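Local atomic coordinates of CG11900 (Drosophila melanogaster, PDB entry 3NQW), a protein that hydrolyses the alarmone ppGpp to GDP and diphosphate with the help of manganese and takes part in the fly's response to starvation. Residues K117-L128 with L158-L169; Y4-C12 with E53-L61. All coordinates share one frame; numbering follows the deposited sequence.

Contact 1 (K117-L128 with L158-L169); sequences KLIKLADKLDNL and LRGTNANLELKL. With MN (manganese (II) ion), chain C.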
# COMPACT_ATOMS: atom_id res chain seq x y z
N LYS A 117 20.47 -3.13 -7.21
CA LYS A 117 20.85 -1.75 -7.50
C LYS A 117 19.57 -0.99 -7.85
O LYS A 117 19.41 0.16 -7.47
CB LYS A 117 21.83 -1.67 -8.67
CG LYS A 117 23.24 -2.25 -8.44
CD LYS A 117 24.15 -1.84 -9.60
CE LYS A 117 25.36 -2.75 -9.79
NZ LYS A 117 25.98 -2.55 -11.16
N LEU A 118 18.67 -1.65 -8.58
CA LEU A 118 17.41 -1.02 -8.99
C LEU A 118 16.65 -0.47 -7.81
O LEU A 118 16.19 0.66 -7.85
CB LEU A 118 16.51 -2.02 -9.71
CG LEU A 118 16.92 -2.41 -11.12
CD1 LEU A 118 15.83 -3.29 -11.69
CD2 LEU A 118 17.11 -1.18 -11.98
N ILE A 119 16.52 -1.30 -6.77
CA ILE A 119 15.83 -0.88 -5.55
C ILE A 119 16.60 0.27 -4.91
O ILE A 119 16.03 1.31 -4.58
CB ILE A 119 15.72 -2.02 -4.48
CG1 ILE A 119 14.80 -3.14 -4.96
CG2 ILE A 119 15.19 -1.44 -3.17
CD1 ILE A 119 15.51 -4.43 -5.37
N LYS A 120 17.90 0.10 -4.74
CA LYS A 120 18.70 1.13 -4.12
C LYS A 120 18.56 2.48 -4.79
O LYS A 120 18.51 3.50 -4.12
CB LYS A 120 20.15 0.70 -4.08
CG LYS A 120 20.41 -0.48 -3.18
CD LYS A 120 21.90 -0.66 -3.05
CE LYS A 120 22.27 -1.70 -2.05
NZ LYS A 120 23.69 -1.45 -1.78
N LEU A 121 18.52 2.47 -6.12
CA LEU A 121 18.37 3.70 -6.92
C LEU A 121 16.99 4.33 -6.66
O LEU A 121 16.91 5.50 -6.28
CB LEU A 121 18.52 3.39 -8.42
CG LEU A 121 19.91 3.06 -8.96
CD1 LEU A 121 19.83 2.71 -10.44
CD2 LEU A 121 20.83 4.24 -8.74
N ALA A 122 15.93 3.56 -6.88
CA ALA A 122 14.57 4.04 -6.66
C ALA A 122 14.40 4.55 -5.23
O ALA A 122 13.80 5.60 -5.01
CB ALA A 122 13.58 2.94 -6.96
N ASP A 123 14.92 3.80 -4.26
CA ASP A 123 14.87 4.14 -2.83
C ASP A 123 15.40 5.56 -2.66
O ASP A 123 14.83 6.38 -1.95
CB ASP A 123 15.75 3.16 -2.05
CG ASP A 123 15.57 3.24 -0.54
OD1 ASP A 123 14.74 4.01 -0.02
OD2 ASP A 123 16.28 2.49 0.15
N LYS A 124 16.52 5.81 -3.33
CA LYS A 124 17.13 7.13 -3.28
C LYS A 124 16.23 8.14 -3.99
O LYS A 124 15.84 9.14 -3.40
CB LYS A 124 18.51 7.12 -3.94
CG LYS A 124 19.56 6.32 -3.16
CD LYS A 124 19.80 6.86 -1.75
CE LYS A 124 20.79 5.98 -1.02
NZ LYS A 124 20.32 4.55 -1.05
N LEU A 125 15.87 7.86 -5.25
CA LEU A 125 15.02 8.79 -5.99
C LEU A 125 13.84 9.27 -5.15
O LEU A 125 13.65 10.47 -4.97
CB LEU A 125 14.50 8.14 -7.27
CG LEU A 125 13.66 9.03 -8.20
CD1 LEU A 125 14.36 10.35 -8.49
CD2 LEU A 125 13.42 8.26 -9.50
N ASP A 126 13.06 8.33 -4.62
CA ASP A 126 11.91 8.69 -3.80
C ASP A 126 12.29 9.62 -2.66
O ASP A 126 11.76 10.73 -2.54
CB ASP A 126 11.21 7.45 -3.24
CG ASP A 126 10.03 7.80 -2.35
OD1 ASP A 126 9.05 8.40 -2.86
OD2 ASP A 126 10.07 7.49 -1.15
N ASN A 127 13.20 9.19 -1.80
CA ASN A 127 13.61 10.02 -0.68
C ASN A 127 14.01 11.41 -1.13
O ASN A 127 13.53 12.40 -0.59
CB ASN A 127 14.77 9.36 0.07
CG ASN A 127 14.35 8.13 0.84
OD1 ASN A 127 15.11 7.17 0.96
ND2 ASN A 127 13.12 8.16 1.37
N LEU A 128 14.89 11.49 -2.12
CA LEU A 128 15.33 12.78 -2.62
C LEU A 128 14.15 13.66 -3.00
O LEU A 128 14.05 14.80 -2.56
CB LEU A 128 16.24 12.61 -3.82
CG LEU A 128 17.66 12.14 -3.48
CD1 LEU A 128 18.53 12.25 -4.71
CD2 LEU A 128 18.23 13.00 -2.36
N LEU A 158 26.09 3.43 -7.99
CA LEU A 158 25.00 2.53 -8.38
C LEU A 158 24.66 2.66 -9.87
O LEU A 158 23.93 1.83 -10.42
CB LEU A 158 23.76 2.82 -7.54
CG LEU A 158 23.88 2.31 -6.10
CD1 LEU A 158 23.24 3.29 -5.16
CD2 LEU A 158 23.25 0.92 -6.00
N ARG A 159 25.20 3.69 -10.51
CA ARG A 159 24.99 3.99 -11.92
C ARG A 159 25.26 2.78 -12.81
O ARG A 159 25.74 1.75 -12.34
CB ARG A 159 25.89 5.17 -12.36
CG ARG A 159 26.09 6.28 -11.30
CD ARG A 159 26.71 7.56 -11.88
NE ARG A 159 25.74 8.28 -12.71
CZ ARG A 159 24.91 9.22 -12.25
NH1 ARG A 159 24.93 9.57 -10.97
NH2 ARG A 159 24.04 9.79 -13.07
N GLY A 160 24.95 2.91 -14.11
CA GLY A 160 25.16 1.80 -15.03
C GLY A 160 23.96 0.85 -15.02
O GLY A 160 23.81 -0.01 -15.90
N THR A 161 23.10 1.03 -14.02
CA THR A 161 21.90 0.21 -13.83
C THR A 161 20.73 0.67 -14.71
O THR A 161 20.58 0.20 -15.84
CB THR A 161 21.46 0.21 -12.35
OG1 THR A 161 22.59 -0.05 -11.51
CG2 THR A 161 20.41 -0.86 -12.10
N ASN A 162 19.92 1.60 -14.21
CA ASN A 162 18.76 2.07 -14.98
C ASN A 162 19.01 3.46 -15.57
O ASN A 162 19.11 4.45 -14.84
CB ASN A 162 17.50 2.07 -14.10
CG ASN A 162 16.21 2.08 -14.90
OD1 ASN A 162 15.72 3.13 -15.31
ND2 ASN A 162 15.65 0.90 -15.13
N ALA A 163 19.12 3.51 -16.89
CA ALA A 163 19.37 4.77 -17.58
C ALA A 163 18.22 5.75 -17.35
O ALA A 163 18.39 6.96 -17.50
CB ALA A 163 19.54 4.52 -19.07
N ASN A 164 17.05 5.23 -17.00
CA ASN A 164 15.93 6.12 -16.78
C ASN A 164 15.90 6.68 -15.37
O ASN A 164 15.76 7.88 -15.18
CB ASN A 164 14.63 5.40 -17.09
CG ASN A 164 13.46 6.35 -17.12
OD1 ASN A 164 13.64 7.56 -17.29
ND2 ASN A 164 12.25 5.81 -16.97
N LEU A 165 16.02 5.80 -14.38
CA LEU A 165 16.01 6.24 -12.99
C LEU A 165 17.19 7.17 -12.77
O LEU A 165 17.03 8.25 -12.21
CB LEU A 165 16.12 5.03 -12.06
CG LEU A 165 14.96 4.02 -12.06
CD1 LEU A 165 15.23 2.90 -11.04
CD2 LEU A 165 13.67 4.74 -11.70
N GLU A 166 18.37 6.75 -13.21
CA GLU A 166 19.59 7.55 -13.06
C GLU A 166 19.48 8.88 -13.77
O GLU A 166 20.09 9.87 -13.35
CB GLU A 166 20.78 6.80 -13.62
CG GLU A 166 21.15 5.59 -12.82
CD GLU A 166 21.87 4.56 -13.66
OE1 GLU A 166 21.60 3.35 -13.44
OE2 GLU A 166 22.69 4.95 -14.52
N LEU A 167 18.73 8.90 -14.86
CA LEU A 167 18.55 10.12 -15.62
C LEU A 167 17.76 11.09 -14.73
O LEU A 167 18.10 12.26 -14.64
CB LEU A 167 17.79 9.79 -16.90
CG LEU A 167 18.36 10.29 -18.23
CD1 LEU A 167 17.80 9.48 -19.39
CD2 LEU A 167 18.04 11.78 -18.38
N LYS A 168 16.72 10.58 -14.08
CA LYS A 168 15.91 11.40 -13.20
C LYS A 168 16.73 11.78 -11.98
O LYS A 168 16.68 12.92 -11.52
CB LYS A 168 14.65 10.63 -12.80
CG LYS A 168 13.78 10.32 -13.98
CD LYS A 168 13.02 9.03 -13.79
CE LYS A 168 11.93 8.88 -14.83
NZ LYS A 168 10.70 9.65 -14.50
N LEU A 169 17.48 10.82 -11.45
CA LEU A 169 18.33 11.10 -10.29
C LEU A 169 19.12 12.35 -10.61
O LEU A 169 19.15 13.28 -9.82
CB LEU A 169 19.28 9.93 -10.05
CG LEU A 169 18.63 8.81 -9.27
CD1 LEU A 169 19.32 7.49 -9.58
CD2 LEU A 169 18.66 9.15 -7.79
MN MN C . 13.64 3.50 1.98

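Contact 2 (Y4-C12 with E53-L61); sequences YPSAKFMEC and EGVLMAALL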
# COMPACT_ATOMS: atom_id res chain seq x y z
N TYR A 4 -1.64 -9.31 -13.79
CA TYR A 4 -2.22 -9.11 -12.46
C TYR A 4 -1.22 -9.55 -11.42
O TYR A 4 -0.44 -10.48 -11.64
CB TYR A 4 -3.49 -9.93 -12.30
CG TYR A 4 -3.26 -11.42 -12.44
CD1 TYR A 4 -3.01 -11.98 -13.69
CD2 TYR A 4 -3.27 -12.26 -11.32
CE1 TYR A 4 -2.76 -13.34 -13.84
CE2 TYR A 4 -3.02 -13.62 -11.45
CZ TYR A 4 -2.76 -14.16 -12.71
OH TYR A 4 -2.52 -15.51 -12.86
N PRO A 5 -1.24 -8.89 -10.26
CA PRO A 5 -0.33 -9.24 -9.17
C PRO A 5 -0.77 -10.53 -8.53
O PRO A 5 -1.97 -10.78 -8.37
CB PRO A 5 -0.45 -8.04 -8.23
CG PRO A 5 -1.87 -7.64 -8.40
CD PRO A 5 -2.06 -7.73 -9.90
N SER A 6 0.21 -11.35 -8.18
CA SER A 6 0.00 -12.65 -7.56
C SER A 6 -0.55 -12.50 -6.14
O SER A 6 -0.59 -11.39 -5.61
CB SER A 6 1.34 -13.39 -7.49
OG SER A 6 2.25 -12.72 -6.61
N ALA A 7 -0.96 -13.62 -5.55
CA ALA A 7 -1.48 -13.63 -4.18
C ALA A 7 -0.33 -13.37 -3.21
O ALA A 7 -0.53 -12.93 -2.08
CB ALA A 7 -2.11 -14.97 -3.88
N LYS A 8 0.89 -13.63 -3.68
CA LYS A 8 2.07 -13.39 -2.87
C LYS A 8 2.42 -11.91 -2.80
O LYS A 8 2.74 -11.39 -1.73
CB LYS A 8 3.24 -14.21 -3.41
CG LYS A 8 3.24 -15.62 -2.87
CD LYS A 8 3.31 -15.54 -1.36
CE LYS A 8 3.29 -16.87 -0.67
NZ LYS A 8 3.41 -16.64 0.80
N PHE A 9 2.35 -11.23 -3.95
CA PHE A 9 2.64 -9.80 -4.00
C PHE A 9 1.63 -9.03 -3.15
O PHE A 9 1.92 -7.96 -2.62
CB PHE A 9 2.57 -9.31 -5.44
CG PHE A 9 2.78 -7.84 -5.57
CD1 PHE A 9 1.70 -6.97 -5.72
CD2 PHE A 9 4.07 -7.32 -5.59
CE1 PHE A 9 1.90 -5.59 -5.90
CE2 PHE A 9 4.28 -5.94 -5.76
CZ PHE A 9 3.20 -5.07 -5.92
N MET A 10 0.45 -9.59 -2.99
CA MET A 10 -0.56 -8.93 -2.22
C MET A 10 -0.33 -9.19 -0.73
O MET A 10 -0.53 -8.30 0.11
CB MET A 10 -1.92 -9.41 -2.70
CG MET A 10 -2.23 -9.00 -4.17
SD MET A 10 -2.07 -7.19 -4.52
CE MET A 10 -3.33 -6.47 -3.47
N GLU A 11 0.12 -10.41 -0.42
CA GLU A 11 0.42 -10.78 0.97
C GLU A 11 1.67 -10.03 1.42
O GLU A 11 1.88 -9.77 2.61
CB GLU A 11 0.67 -12.28 1.06
CG GLU A 11 0.70 -12.74 2.48
CD GLU A 11 1.23 -14.14 2.61
OE1 GLU A 11 2.12 -14.52 1.82
OE2 GLU A 11 0.76 -14.85 3.51
N CYS A 12 2.51 -9.69 0.44
CA CYS A 12 3.71 -8.95 0.70
C CYS A 12 3.36 -7.47 0.89
O CYS A 12 3.91 -6.79 1.76
CB CYS A 12 4.70 -9.11 -0.44
SG CYS A 12 6.18 -8.11 -0.20
N GLU A 53 8.03 -9.37 -10.37
CA GLU A 53 7.52 -9.33 -9.00
C GLU A 53 8.59 -9.51 -7.92
O GLU A 53 8.53 -8.88 -6.86
CB GLU A 53 6.43 -10.38 -8.81
CG GLU A 53 5.03 -9.82 -8.91
CD GLU A 53 3.97 -10.86 -8.71
OE1 GLU A 53 2.78 -10.48 -8.60
OE2 GLU A 53 4.31 -12.07 -8.66
N GLY A 54 9.57 -10.37 -8.18
CA GLY A 54 10.63 -10.58 -7.22
C GLY A 54 11.18 -9.25 -6.75
O GLY A 54 11.31 -9.02 -5.55
N VAL A 55 11.47 -8.37 -7.70
CA VAL A 55 12.01 -7.04 -7.42
C VAL A 55 10.95 -6.14 -6.77
O VAL A 55 11.22 -5.46 -5.78
CB VAL A 55 12.53 -6.36 -8.72
CG1 VAL A 55 13.17 -5.02 -8.40
CG2 VAL A 55 13.52 -7.27 -9.42
N LEU A 56 9.74 -6.18 -7.33
CA LEU A 56 8.62 -5.39 -6.82
C LEU A 56 8.35 -5.67 -5.34
O LEU A 56 8.29 -4.75 -4.52
CB LEU A 56 7.37 -5.68 -7.65
CG LEU A 56 7.48 -5.31 -9.13
CD1 LEU A 56 6.22 -5.76 -9.87
CD2 LEU A 56 7.68 -3.80 -9.28
N MET A 57 8.19 -6.93 -4.98
CA MET A 57 7.95 -7.26 -3.58
C MET A 57 9.16 -6.88 -2.74
O MET A 57 9.02 -6.29 -1.68
CB MET A 57 7.66 -8.75 -3.45
CG MET A 57 6.52 -9.23 -4.32
SD MET A 57 6.54 -11.02 -4.42
CE MET A 57 5.88 -11.42 -2.85
N ALA A 58 10.36 -7.21 -3.21
CA ALA A 58 11.56 -6.87 -2.47
C ALA A 58 11.55 -5.38 -2.12
O ALA A 58 11.93 -4.99 -1.01
CB ALA A 58 12.81 -7.23 -3.30
N ALA A 59 11.12 -4.54 -3.06
CA ALA A 59 11.05 -3.08 -2.87
C ALA A 59 10.00 -2.72 -1.81
O ALA A 59 10.22 -1.84 -0.99
CB ALA A 59 10.71 -2.39 -4.18
N LEU A 60 8.86 -3.40 -1.84
CA LEU A 60 7.83 -3.14 -0.84
C LEU A 60 8.38 -3.44 0.56
O LEU A 60 7.97 -2.84 1.56
CB LEU A 60 6.59 -4.00 -1.12
CG LEU A 60 5.65 -3.49 -2.23
CD1 LEU A 60 4.51 -4.45 -2.47
CD2 LEU A 60 5.11 -2.13 -1.83
N LEU A 61 9.35 -4.36 0.60
CA LEU A 61 9.98 -4.83 1.83
C LEU A 61 11.42 -4.36 2.07
O LEU A 61 12.10 -4.87 2.96
CB LEU A 61 9.98 -6.36 1.83
CG LEU A 61 8.64 -7.07 1.69
CD1 LEU A 61 8.89 -8.55 1.77
CD2 LEU A 61 7.66 -6.63 2.77

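Contact 1 (K117-L128 with L158-L169)
L121 enters the opposite segment as a knob among L158, E166, L165 and L169, and L165 answers from the other side, seated among L118, L121, A122 and L125. This mutual knobs-into-holes packing, within the all-helical HD fold, joins helix 117-128 to segment 158-169, L158 lying ahead of the loop and E166, L165 and L169 on helix 163-169; the two short helices run roughly parallel at 28° with their axes 9.9 Å apart. The two methyls of L121 divide the work: CD2 lies 3.5 Å from CB of L158, the two side chains running antiparallel alongside one another, and also meets CD1 of L169, while CD1 turns to CB of T161 and to CG and OE1 of E166. Next to it, L158 crosses K120 at about a right angle, its CD2 resting on the aliphatic chain of the lysine, whose NZ is held by S112. With T161 OG1 anti to the carbonyl carbon (chi1 -48°), the hydroxyl reaches back to donate to L158 O at 2.6 Å, leaving CG2 to pack on CD2 of L118. An alanine here would probably leave L158 O without the threonine hydroxyl and open a gap beside CD2 of L118. N162 caps the following helix, its OD1 accepting from L165 N at 2.8 Å. On the side of its helix turned from these leucines, D123 binds manganese through OD1 at 2.3 Å.

Contact 2 (Y4-C12 with E53-L61)
Helix segments 7-12 and 53-60 run side by side in the same direction, 12° from parallel, with axes 9.7 Å apart and F9 and M57 closest in the backbone, their CA atoms 5.9 Å apart. Before the first helix, the backbone at S6 meets the carboxylate of E53: S6 N donates to the syn lone pair of E53 OE1 over 2.7 Å in a nearly straight bond of 176°. The hydroxyl of S6 lies close to both carboxylate oxygens, making at most weak bonds there. S6 is also the N-cap, since its OG accepts from F9 N and, weakly, from K8 N. E53 OE2 has a further weak bond to T3 of the second subunit, which brings this end of the contact to the dimer interface. The pair thus fastens the N-terminal helix of the HD fold to the helix that leads into the metal-binding residues H62 and D63. Deeper in, F9 is a knob among E53, L56, M57 and L60. M57 CG comes to the edge of the ring, near its plane, 3.4 Å from F9 CD2, whereas CE2, the next atom along the same side of the ring, touches both L56 CB and L60 CD1. The bend of M57 at chi3 (76°) brings its CE across to the first helix, against K8 O and 3.5 Å from C12 CB. One turn on from K8, the sulfur of C12 rests among the branches of L61, with F79 of helix 72-79 packing on C12 and V75 on L61.

Overall arrangement
The two contacts lie in series along the chain, contact 2 closing before contact 1 opens, with centres about 20 Å apart. They nevertheless meet: I119 of helix 114-133 packs with its CD1 3.9 Å from V55 CG1 and with its CG1 on A59 CB, using the face of each helix that its own contact leaves to other partners. Contact 1 supplies D123 to the manganese site, completed by H36 and D63. Contact 2 lies further off, ending at L61, the residue before H62, with its side chain about 11 Å from the ion. Helix 34-45, which carries H36, touches side chains from the segments of both contacts, A122 and D126 in one and V55, A59 and L60 in the other.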